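Side-chain contacts in beta-glucuronidase (Dictyoglomus thermophilum, PDB 6XXW), which probably hydrolyses beta-D-glucuronides and is a family 2 glycoside hydrolase with a sugar-binding domain and a TIM barrel domain: residues V38-T43 and K47-M52; N66-V71 and T557-T562; E397-D402 and R436-T441; R468-Y473 and K532-V537. One frame throughout, in Å; residues are numbered along the deposited sequence. Where two conformers were deposited one is given.

Contact 1: V38-T43 and K47-M52; sequences VWEFRT and KNYILM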
# COMPACT_ATOMS: atom_id res chain seq x y z
N VAL A 38 31.12 10.11 -10.82
CA VAL A 38 31.31 8.67 -10.66
C VAL A 38 32.76 8.41 -10.26
O VAL A 38 33.69 8.78 -10.99
CB VAL A 38 30.97 7.93 -11.96
CG1 VAL A 38 31.19 6.43 -11.79
CG2 VAL A 38 29.54 8.21 -12.38
N TRP A 39 32.96 7.75 -9.12
CA TRP A 39 34.29 7.40 -8.65
C TRP A 39 34.47 5.89 -8.69
O TRP A 39 33.51 5.13 -8.78
CB TRP A 39 34.51 7.87 -7.21
CG TRP A 39 34.60 9.35 -6.97
CD1 TRP A 39 33.75 10.32 -7.41
CD2 TRP A 39 35.59 10.02 -6.18
NE1 TRP A 39 34.14 11.56 -6.95
CE2 TRP A 39 35.28 11.39 -6.19
CE3 TRP A 39 36.70 9.58 -5.46
CZ2 TRP A 39 36.05 12.33 -5.50
CZ3 TRP A 39 37.46 10.51 -4.78
CH2 TRP A 39 37.14 11.87 -4.82
N GLU A 40 35.72 5.45 -8.59
CA GLU A 40 35.95 4.02 -8.36
C GLU A 40 35.95 3.77 -6.85
O GLU A 40 36.30 4.65 -6.06
CB GLU A 40 37.27 3.57 -8.99
CG GLU A 40 37.17 3.48 -10.51
CD GLU A 40 38.44 2.98 -11.17
OE1 GLU A 40 39.29 3.81 -11.51
OE2 GLU A 40 38.58 1.75 -11.37
N PHE A 41 35.56 2.56 -6.46
CA PHE A 41 35.26 2.25 -5.06
C PHE A 41 35.63 0.80 -4.78
O PHE A 41 35.37 -0.08 -5.60
CB PHE A 41 33.77 2.52 -4.78
CG PHE A 41 33.28 2.10 -3.40
CD1 PHE A 41 32.93 0.78 -3.13
CD2 PHE A 41 33.07 3.04 -2.41
CE1 PHE A 41 32.46 0.40 -1.87
CE2 PHE A 41 32.59 2.68 -1.15
CZ PHE A 41 32.28 1.36 -0.89
N ARG A 42 36.23 0.56 -3.62
CA ARG A 42 36.53 -0.80 -3.20
C ARG A 42 36.48 -0.87 -1.68
O ARG A 42 36.48 0.16 -1.00
CB ARG A 42 37.90 -1.26 -3.69
CG ARG A 42 39.05 -0.42 -3.16
CD ARG A 42 40.40 -0.85 -3.74
NE ARG A 42 41.47 -0.08 -3.10
CZ ARG A 42 42.04 -0.45 -1.96
NH1 ARG A 42 42.98 0.31 -1.42
NH2 ARG A 42 41.67 -1.59 -1.38
N THR A 43 36.41 -2.09 -1.15
CA THR A 43 36.45 -2.30 0.29
C THR A 43 37.84 -2.78 0.69
O THR A 43 38.68 -3.11 -0.14
CB THR A 43 35.39 -3.31 0.74
OG1 THR A 43 35.60 -4.57 0.11
CG2 THR A 43 33.98 -2.81 0.40
N LYS A 47 41.20 -5.81 -4.28
CA LYS A 47 41.85 -5.11 -5.39
C LYS A 47 40.90 -4.68 -6.50
O LYS A 47 41.25 -3.79 -7.28
CB LYS A 47 42.96 -5.98 -5.99
N ASN A 48 39.71 -5.27 -6.58
CA ASN A 48 38.77 -4.95 -7.66
C ASN A 48 37.87 -3.79 -7.26
O ASN A 48 37.34 -3.76 -6.15
CB ASN A 48 37.92 -6.18 -8.00
CG ASN A 48 38.55 -7.06 -9.06
OD1 ASN A 48 39.47 -6.64 -9.76
ND2 ASN A 48 38.07 -8.29 -9.17
N TYR A 49 37.69 -2.84 -8.18
CA TYR A 49 36.86 -1.66 -7.96
C TYR A 49 35.47 -1.87 -8.56
O TYR A 49 35.29 -2.62 -9.51
CB TYR A 49 37.49 -0.41 -8.58
CG TYR A 49 38.73 0.12 -7.89
CD1 TYR A 49 38.62 1.03 -6.85
CD2 TYR A 49 40.00 -0.26 -8.30
CE1 TYR A 49 39.75 1.54 -6.22
CE2 TYR A 49 41.13 0.24 -7.67
CZ TYR A 49 41.00 1.13 -6.64
OH TYR A 49 42.12 1.64 -6.00
N ILE A 50 34.48 -1.18 -7.98
CA ILE A 50 33.19 -1.01 -8.64
C ILE A 50 32.99 0.49 -8.86
O ILE A 50 33.82 1.30 -8.42
CB ILE A 50 32.03 -1.62 -7.83
CG1 ILE A 50 31.98 -1.02 -6.42
CG2 ILE A 50 32.14 -3.14 -7.74
CD1 ILE A 50 30.74 -1.44 -5.63
N LEU A 51 31.89 0.88 -9.50
CA LEU A 51 31.58 2.29 -9.64
C LEU A 51 30.69 2.76 -8.50
O LEU A 51 29.80 2.04 -8.05
CB LEU A 51 30.88 2.56 -10.98
CG LEU A 51 31.73 2.19 -12.20
CD1 LEU A 51 30.99 2.51 -13.49
CD2 LEU A 51 33.08 2.91 -12.16
N MET A 52 30.91 4.00 -8.05
CA MET A 52 30.16 4.54 -6.93
C MET A 52 29.94 6.04 -7.11
O MET A 52 30.91 6.79 -7.26
CB MET A 52 30.89 4.26 -5.62
CG MET A 52 30.10 4.59 -4.36
SD MET A 52 28.67 3.53 -4.09
CE MET A 52 29.42 1.90 -3.93
O HOH W 1 36.18 -4.16 -3.63
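A beta hairpin of the sugar-binding domain brings W39 opposite M52, E40 opposite L51 and F41 opposite I50 in antiparallel register. The outer two are hydrogen-bonded pairs: W39 N reaches M52 O at 2.9 Å with M52 N answering to W39 O, and I50 N reaches F41 O at 2.8 Å and F41 N bonds I50 O. E40 and L51 form the non-hydrogen-bonded pair between them. On the face that carries F41 and M52, the methionine folds over one face of the ring. M52 CG lies anti to the backbone N (chi1 -171°), and bends at the next two torsions carry the methyl back, placing M52 CE 3.8 Å from the F41 ring centroid and 11° off the normal, a CH-pi contact. M52 SD stands higher above the same face, 4.9 Å from the F41 centroid, as a Met-aromatic partner. At the root of both chains, F41 CB and M52 CB close to 3.5 Å. Nearer the turn, the extended R42 chain lays CD over one face of Y49, 3.9 Å from that ring's centroid. Guanidinium and ring stand 89° apart, and R42 NE to Y49 OH is a weak bond at 3.4 Å; R42 NH2 has the stronger partner, D46 O. Strand 32-43 also pairs with strand 73-81, whose Y76 meets F41 edge-to-face, while L67 of helix 65-68 packs on F41 and L351 of the second subunit on L51.

Contact 2: N66-V71 and T557-T562; sequences NLRDYV and TKQSIT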
# COMPACT_ATOMS: atom_id res chain seq x y z
N ASN A 66 26.25 -7.68 1.56
CA ASN A 66 27.44 -7.60 2.38
C ASN A 66 28.09 -6.22 2.32
O ASN A 66 28.83 -5.86 3.23
CB ASN A 66 28.40 -8.71 1.97
CG ASN A 66 27.89 -10.10 2.40
OD1 ASN A 66 27.47 -10.27 3.54
ND2 ASN A 66 27.90 -11.05 1.49
N LEU A 67 27.80 -5.45 1.27
CA LEU A 67 28.23 -4.05 1.25
C LEU A 67 27.23 -3.17 1.99
O LEU A 67 27.63 -2.27 2.74
CB LEU A 67 28.41 -3.57 -0.19
CG LEU A 67 28.88 -2.12 -0.26
CD1 LEU A 67 30.23 -1.96 0.46
CD2 LEU A 67 28.97 -1.65 -1.72
N ARG A 68 25.92 -3.41 1.80
CA ARG A 68 24.92 -2.70 2.58
C ARG A 68 25.26 -2.70 4.08
O ARG A 68 25.19 -1.66 4.75
CB ARG A 68 23.54 -3.33 2.35
CG ARG A 68 22.38 -2.48 2.88
CD ARG A 68 21.10 -3.31 3.01
NE ARG A 68 21.22 -4.36 4.03
CZ ARG A 68 20.36 -5.37 4.17
NH1 ARG A 68 19.32 -5.46 3.36
NH2 ARG A 68 20.54 -6.27 5.12
N ASP A 69 25.64 -3.85 4.61
CA ASP A 69 25.88 -4.01 6.04
C ASP A 69 27.36 -4.00 6.38
O ASP A 69 27.75 -4.44 7.47
CB ASP A 69 25.23 -5.31 6.52
CG ASP A 69 23.72 -5.32 6.32
OD1 ASP A 69 23.12 -4.22 6.27
OD2 ASP A 69 23.15 -6.43 6.22
N TYR A 70 28.19 -3.48 5.47
CA TYR A 70 29.63 -3.51 5.66
C TYR A 70 30.05 -2.65 6.85
O TYR A 70 29.46 -1.59 7.10
CB TYR A 70 30.32 -3.01 4.39
CG TYR A 70 31.83 -3.04 4.42
CD1 TYR A 70 32.52 -4.21 4.20
CD2 TYR A 70 32.56 -1.87 4.67
CE1 TYR A 70 33.91 -4.25 4.21
CE2 TYR A 70 33.96 -1.90 4.69
CZ TYR A 70 34.62 -3.09 4.46
OH TYR A 70 36.00 -3.15 4.47
N VAL A 71 31.06 -3.12 7.59
CA VAL A 71 31.66 -2.35 8.68
C VAL A 71 33.17 -2.43 8.51
O VAL A 71 33.74 -3.52 8.51
CB VAL A 71 31.26 -2.87 10.08
CG1 VAL A 71 32.01 -2.09 11.15
CG2 VAL A 71 29.75 -2.72 10.32
N THR A 557 16.47 3.29 9.34
CA THR A 557 17.11 2.92 10.60
C THR A 557 17.73 1.54 10.44
O THR A 557 17.47 0.84 9.45
CB THR A 557 16.12 2.88 11.77
OG1 THR A 557 15.17 1.83 11.55
CG2 THR A 557 15.36 4.20 11.89
N LYS A 558 18.53 1.13 11.43
CA LYS A 558 18.96 -0.27 11.45
C LYS A 558 17.74 -1.17 11.62
O LYS A 558 16.66 -0.73 12.02
CB LYS A 558 19.97 -0.53 12.56
CG LYS A 558 19.38 -0.60 13.94
CD LYS A 558 20.33 -1.26 14.93
CE LYS A 558 21.29 -0.28 15.53
NZ LYS A 558 22.39 -0.99 16.27
N GLN A 559 17.91 -2.45 11.29
CA GLN A 559 16.79 -3.37 11.30
C GLN A 559 16.49 -3.85 12.71
O GLN A 559 17.41 -4.15 13.49
CB GLN A 559 17.07 -4.55 10.38
CG GLN A 559 17.18 -4.16 8.92
CD GLN A 559 17.31 -5.35 8.03
OE1 GLN A 559 16.33 -6.04 7.73
NE2 GLN A 559 18.53 -5.64 7.61
N SER A 560 15.21 -3.93 13.04
CA SER A 560 14.74 -4.37 14.34
C SER A 560 13.25 -4.65 14.22
O SER A 560 12.59 -4.15 13.31
CB SER A 560 15.05 -3.33 15.42
OG SER A 560 14.06 -2.31 15.48
N ILE A 561 12.72 -5.46 15.15
CA ILE A 561 11.29 -5.76 15.08
C ILE A 561 10.43 -4.55 15.42
O ILE A 561 9.20 -4.62 15.28
CB ILE A 561 10.91 -6.94 16.01
CG1 ILE A 561 11.30 -6.64 17.47
CG2 ILE A 561 11.57 -8.24 15.52
CD1 ILE A 561 10.65 -7.62 18.45
N THR A 562 11.04 -3.44 15.84
CA THR A 562 10.30 -2.21 16.10
C THR A 562 10.36 -1.19 14.96
O THR A 562 9.83 -0.09 15.09
CB THR A 562 10.82 -1.55 17.38
OG1 THR A 562 12.21 -1.24 17.22
CG2 THR A 562 10.66 -2.49 18.58
O HOH W 2 18.42 -8.12 5.69
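R68 and Q559 meet at an interdomain junction, where the short helix 65-68 of the sugar-binding domain comes up to a loop that follows strand 544-550 of the TIM barrel domain. The direct approach is small, burying 63 Å² in all, and is between two donors: R68 NH2 lies 3.3 Å from Q559 NE2 without a hydrogen bond, and the guanidinium and amide planes are turned 84° apart. The polar link between the two side chains runs through a water instead. Within residues 66-71, R68 forms a salt bridge with D69, gripping it side-on, NE giving to D69 OD1 at 2.9 Å and NH2 to D69 OD2 at 2.8 Å, one nitrogen to each oxygen. The grip is not coplanar, since OD1 is met 42° out of the carboxylate plane, yet it fixes the rotation of the guanidinium; a bend at chi3 (66°) turns the otherwise extended arginine chain into this position. The remaining polar ends go to the third subunit, where R68 NH1 bonds P519 O and Q559 OE1 accepts from M521 N, with L520 of that subunit packed on both side chains. The amide is thereby held by its oxygen, which leaves NE2 directed at the junction. There a single water accepts from both sides, 2.9 Å from R68 NH2, in the plane of the guanidinium at its edge, and 3.1 Å from Q559 NE2.

Contact 3: E397-D402 and R436-T441; sequences ELIARD and RRLDPT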
# COMPACT_ATOMS: atom_id res chain seq x y z
N GLU A 397 34.32 23.38 15.51
CA GLU A 397 34.22 23.25 14.05
C GLU A 397 32.85 23.70 13.55
O GLU A 397 32.73 24.28 12.46
CB GLU A 397 34.45 21.80 13.63
CG GLU A 397 35.85 21.25 13.86
CD GLU A 397 36.00 19.80 13.37
OE1 GLU A 397 35.38 19.44 12.34
OE2 GLU A 397 36.75 19.03 14.00
N LEU A 398 31.81 23.41 14.32
CA LEU A 398 30.45 23.69 13.88
C LEU A 398 30.17 25.19 13.89
O LEU A 398 29.65 25.75 12.93
CB LEU A 398 29.47 22.95 14.78
CG LEU A 398 27.98 23.27 14.65
CD1 LEU A 398 27.48 22.97 13.24
CD2 LEU A 398 27.19 22.48 15.69
N ILE A 399 30.53 25.86 14.99
CA ILE A 399 30.34 27.30 15.05
C ILE A 399 31.22 28.01 14.04
O ILE A 399 30.80 28.98 13.40
CB ILE A 399 30.58 27.78 16.50
CG1 ILE A 399 29.48 27.19 17.40
CG2 ILE A 399 30.63 29.30 16.57
CD1 ILE A 399 29.69 27.44 18.88
N ALA A 400 32.46 27.53 13.84
CA ALA A 400 33.32 28.15 12.83
C ALA A 400 32.71 28.04 11.44
O ALA A 400 32.84 28.96 10.62
CB ALA A 400 34.72 27.53 12.86
N ARG A 401 32.03 26.93 11.16
CA ARG A 401 31.44 26.77 9.83
C ARG A 401 30.22 27.66 9.66
O ARG A 401 30.05 28.29 8.61
CB ARG A 401 31.08 25.32 9.57
CG ARG A 401 30.79 25.03 8.09
CD ARG A 401 30.14 23.67 7.92
NE ARG A 401 28.76 23.66 8.41
CZ ARG A 401 27.94 22.61 8.32
NH1 ARG A 401 28.35 21.49 7.73
NH2 ARG A 401 26.72 22.70 8.82
N ASP A 402 29.34 27.72 10.67
CA ASP A 402 27.99 28.22 10.47
C ASP A 402 27.70 29.54 11.18
O ASP A 402 26.56 30.02 11.10
CB ASP A 402 26.98 27.15 10.91
CG ASP A 402 27.05 25.92 10.01
OD1 ASP A 402 27.65 26.02 8.92
OD2 ASP A 402 26.53 24.85 10.38
N ARG A 436 28.95 28.51 24.63
CA ARG A 436 28.62 29.91 24.87
C ARG A 436 29.84 30.80 24.68
O ARG A 436 29.72 31.92 24.17
CB ARG A 436 28.06 30.07 26.29
CG ARG A 436 27.17 31.29 26.48
CD ARG A 436 27.80 32.30 27.42
NE ARG A 436 27.94 31.77 28.77
CZ ARG A 436 27.55 32.41 29.87
NH1 ARG A 436 26.98 33.60 29.77
NH2 ARG A 436 27.72 31.85 31.06
N ARG A 437 31.02 30.31 25.07
CA ARG A 437 32.25 31.08 24.88
C ARG A 437 32.54 31.27 23.40
O ARG A 437 32.98 32.35 22.98
CB ARG A 437 33.42 30.36 25.55
CG ARG A 437 34.73 31.11 25.45
CD ARG A 437 35.90 30.23 25.85
NE ARG A 437 36.25 29.29 24.79
CZ ARG A 437 37.06 29.58 23.78
NH1 ARG A 437 37.59 30.79 23.70
NH2 ARG A 437 37.33 28.66 22.86
N LEU A 438 32.29 30.24 22.59
CA LEU A 438 32.53 30.31 21.16
C LEU A 438 31.52 31.20 20.45
O LEU A 438 31.88 31.87 19.46
CB LEU A 438 32.50 28.91 20.55
CG LEU A 438 33.61 27.95 20.94
CD1 LEU A 438 33.17 26.52 20.66
CD2 LEU A 438 34.91 28.29 20.22
N ASP A 439 30.27 31.23 20.91
CA ASP A 439 29.24 32.03 20.25
C ASP A 439 28.26 32.59 21.27
O ASP A 439 27.21 31.99 21.54
CB ASP A 439 28.50 31.22 19.19
CG ASP A 439 27.45 32.06 18.46
OD1 ASP A 439 27.52 33.31 18.57
OD2 ASP A 439 26.56 31.47 17.79
N PRO A 440 28.55 33.76 21.84
CA PRO A 440 27.59 34.38 22.77
C PRO A 440 26.37 34.98 22.10
O PRO A 440 25.55 35.56 22.80
CB PRO A 440 28.42 35.47 23.46
CG PRO A 440 29.49 35.80 22.50
CD PRO A 440 29.81 34.53 21.76
N THR A 441 26.21 34.87 20.77
CA THR A 441 25.14 35.57 20.08
C THR A 441 23.89 34.72 19.85
O THR A 441 22.91 35.24 19.33
CB THR A 441 25.63 36.12 18.72
OG1 THR A 441 25.74 35.06 17.76
CG2 THR A 441 26.97 36.85 18.85
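Residues 397-402 and 436-441 come nearest at I399 and D439, whose CA atoms are 7.1 Å apart, D439 being the first residue past helix 422-438 to leave helical backbone angles. I399 carries the whole contact from its side, with both branches engaged. Its CD1 reaches L438 CB at 3.6 Å, an apolar contact, and its CG2 branch lies against D439 CB at 3.9 Å, so the aspartate offers its methylene to the isoleucine. D439 CG is anti to the backbone N (chi1 -178°), which takes the carboxylate past the isoleucine to the turn that follows. There D439 OD1 accepts twice from T441: from OG1 at 2.6 Å on the syn lone pair, and from the backbone N at 3.0 Å, 56° above the carboxylate plane, which makes an Asx turn. D439 OD2 is taken up by a salt bridge with R442 and a hydrogen bond from W411 NE1, so both oxygens of this buried group are satisfied. Replacing D439 by an alanine removes both oxygens and would probably leave T441 N and W411 NE1 without their acceptor, the R442 charge without its mate, and the turn without its side-chain bonds. Helices 385-402 and 422-438 are successive helices of the TIM barrel domain, with strand 408-415 between them in sequence; W411 of that strand also packs on L398, I399 and D402, so the strand meets both segments.

Contact 4: R468-Y473 and K532-V537; sequences RYYSWY and KRFVGV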
# COMPACT_ATOMS: atom_id res chain seq x y z
N ARG A 468 8.35 14.02 23.81
CA ARG A 468 7.34 13.25 24.54
C ARG A 468 6.50 12.42 23.57
O ARG A 468 6.10 12.91 22.51
CB ARG A 468 6.43 14.17 25.38
CG ARG A 468 7.13 14.73 26.65
CD ARG A 468 7.56 13.59 27.57
NE ARG A 468 8.25 14.02 28.79
CZ ARG A 468 9.53 13.79 29.05
NH1 ARG A 468 10.28 13.15 28.16
NH2 ARG A 468 10.07 14.18 30.20
N TYR A 469 6.22 11.18 23.96
CA TYR A 469 5.60 10.16 23.12
C TYR A 469 4.48 9.44 23.87
O TYR A 469 4.27 8.24 23.70
CB TYR A 469 6.64 9.17 22.61
CG TYR A 469 7.53 9.78 21.52
CD1 TYR A 469 7.09 9.85 20.20
CD2 TYR A 469 8.79 10.29 21.83
CE1 TYR A 469 7.88 10.41 19.20
CE2 TYR A 469 9.59 10.86 20.84
CZ TYR A 469 9.12 10.93 19.53
OH TYR A 469 9.91 11.48 18.54
N TYR A 470 3.76 10.17 24.72
CA TYR A 470 2.66 9.58 25.46
C TYR A 470 1.65 8.98 24.48
O TYR A 470 1.30 9.60 23.48
CB TYR A 470 1.99 10.63 26.34
CG TYR A 470 2.91 11.27 27.38
CD1 TYR A 470 3.52 10.51 28.36
CD2 TYR A 470 3.15 12.65 27.38
CE1 TYR A 470 4.34 11.09 29.32
CE2 TYR A 470 3.95 13.23 28.32
CZ TYR A 470 4.55 12.45 29.29
OH TYR A 470 5.36 13.03 30.24
N SER A 471 1.17 7.78 24.80
CA SER A 471 0.23 6.95 24.03
C SER A 471 0.92 6.23 22.86
O SER A 471 0.25 5.41 22.20
CB SER A 471 -0.98 7.74 23.49
OG SER A 471 -0.71 8.30 22.22
N TRP A 472 2.21 6.47 22.61
CA TRP A 472 2.96 5.70 21.62
C TRP A 472 3.94 4.75 22.30
O TRP A 472 3.73 3.53 22.25
CB TRP A 472 3.70 6.61 20.61
CG TRP A 472 4.31 5.75 19.54
CD1 TRP A 472 5.61 5.31 19.47
CD2 TRP A 472 3.63 5.14 18.44
NE1 TRP A 472 5.78 4.48 18.38
CE2 TRP A 472 4.57 4.35 17.74
CE3 TRP A 472 2.30 5.18 17.98
CZ2 TRP A 472 4.24 3.62 16.59
CZ3 TRP A 472 1.96 4.45 16.83
CH2 TRP A 472 2.94 3.69 16.14
N TYR A 473 5.01 5.25 22.91
CA TYR A 473 5.96 4.34 23.56
C TYR A 473 5.49 3.90 24.93
O TYR A 473 5.90 2.84 25.42
CB TYR A 473 7.35 4.99 23.68
CG TYR A 473 8.09 5.07 22.37
CD1 TYR A 473 8.37 3.92 21.63
CD2 TYR A 473 8.53 6.29 21.86
CE1 TYR A 473 9.04 3.99 20.41
CE2 TYR A 473 9.20 6.37 20.66
CZ TYR A 473 9.46 5.22 19.94
OH TYR A 473 10.14 5.30 18.74
N LYS A 532 -2.79 16.03 17.04
CA LYS A 532 -3.83 17.02 17.32
C LYS A 532 -4.04 17.21 18.82
O LYS A 532 -4.21 18.34 19.30
CB LYS A 532 -5.14 16.59 16.65
CG LYS A 532 -6.34 17.46 16.96
CD LYS A 532 -7.55 17.03 16.13
CE LYS A 532 -8.25 15.82 16.74
NZ LYS A 532 -9.59 15.55 16.11
N ARG A 533 -4.03 16.12 19.59
CA ARG A 533 -4.27 16.23 21.02
C ARG A 533 -3.08 16.84 21.74
O ARG A 533 -3.25 17.60 22.70
CB ARG A 533 -4.60 14.85 21.59
CG ARG A 533 -5.92 14.29 21.08
CD ARG A 533 -6.22 12.96 21.72
NE ARG A 533 -6.70 13.11 23.09
CZ ARG A 533 -7.61 12.32 23.65
NH1 ARG A 533 -8.14 11.32 22.96
NH2 ARG A 533 -7.99 12.52 24.91
N PHE A 534 -1.86 16.53 21.29
CA PHE A 534 -0.68 17.15 21.87
C PHE A 534 -0.73 18.68 21.71
O PHE A 534 -0.54 19.42 22.68
CB PHE A 534 0.59 16.60 21.20
CG PHE A 534 1.18 15.39 21.87
CD1 PHE A 534 0.49 14.19 21.92
CD2 PHE A 534 2.46 15.45 22.43
CE1 PHE A 534 1.06 13.07 22.52
CE2 PHE A 534 3.02 14.34 23.04
CZ PHE A 534 2.33 13.14 23.08
N VAL A 535 -1.01 19.17 20.49
CA VAL A 535 -0.94 20.62 20.30
C VAL A 535 -2.10 21.35 20.96
O VAL A 535 -1.96 22.53 21.31
CB VAL A 535 -0.81 20.99 18.81
CG1 VAL A 535 0.46 20.36 18.23
CG2 VAL A 535 -2.08 20.60 18.01
N GLY A 536 -3.24 20.68 21.17
CA GLY A 536 -4.30 21.29 21.97
C GLY A 536 -3.85 21.58 23.38
O GLY A 536 -4.28 22.58 23.98
N VAL A 537 -2.99 20.73 23.94
CA VAL A 537 -2.41 21.00 25.26
C VAL A 537 -1.48 22.21 25.19
O VAL A 537 -1.56 23.11 26.03
CB VAL A 537 -1.67 19.75 25.78
CG1 VAL A 537 -0.87 20.10 27.02
CG2 VAL A 537 -2.65 18.63 26.07
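This is a ring-to-backbone contact in the TIM barrel domain: F534 of helix 524-538 reaches the loop after strand 463-467 at R468 and Y470. The evidence is in the ring's rim atoms. F534 CZ comes within 3.7 Å of Y470 N, which lies at the edge of the ring and in its plane, and F534 CE1 is 3.6 Å from Y470 O. On the other side of CZ, F534 CE2 stands 3.4 Å from R468 O, met obliquely. The ring therefore reaches the peptide groups with its C-H rim, and the apolar part is slight, Y470 CB to F534 CZ and R468 CB to F534 CE2 both being 4.1 Å. Y470 O has a true donor as well, S471 OG at 2.7 Å, in the carbonyl plane on a lone pair. Further on, the loop turns tightly, with Y469 O accepting from W472 N at 2.9 Å and also from Y473 N. With the F534 ring cut back to a methyl, as in an alanine here, a gap would probably open against the R468 and Y470 peptides where the rim now lies. Helix 482-497 also borders the contact: I482 touches F534, Q485 and D489 touch Y470, and D489 also takes the salt bridge from R468 NE.

Contacts 1 and 2 are near neighbours, centres 21 Å apart, and they touch mainly through L67 of helix 65-68, which packs on F41, M52 and T43, with Y70 also meeting T43. Contact 1 lies wholly in the sugar-binding domain, whereas contact 2 spans 486 residues of sequence to join that domain to the TIM barrel domain. Contacts 3 and 4 are nested within that span, in series, and both belong to the barrel, with centres 34 Å apart. Contact 3 lies 35 Å from contact 2, centre to centre, on the opposite side of the chain's centre. Contacts 2 and 4 come within about 7 Å at their nearest atoms, and both touch the third subunit, so domain junction and subunit interface adjoin.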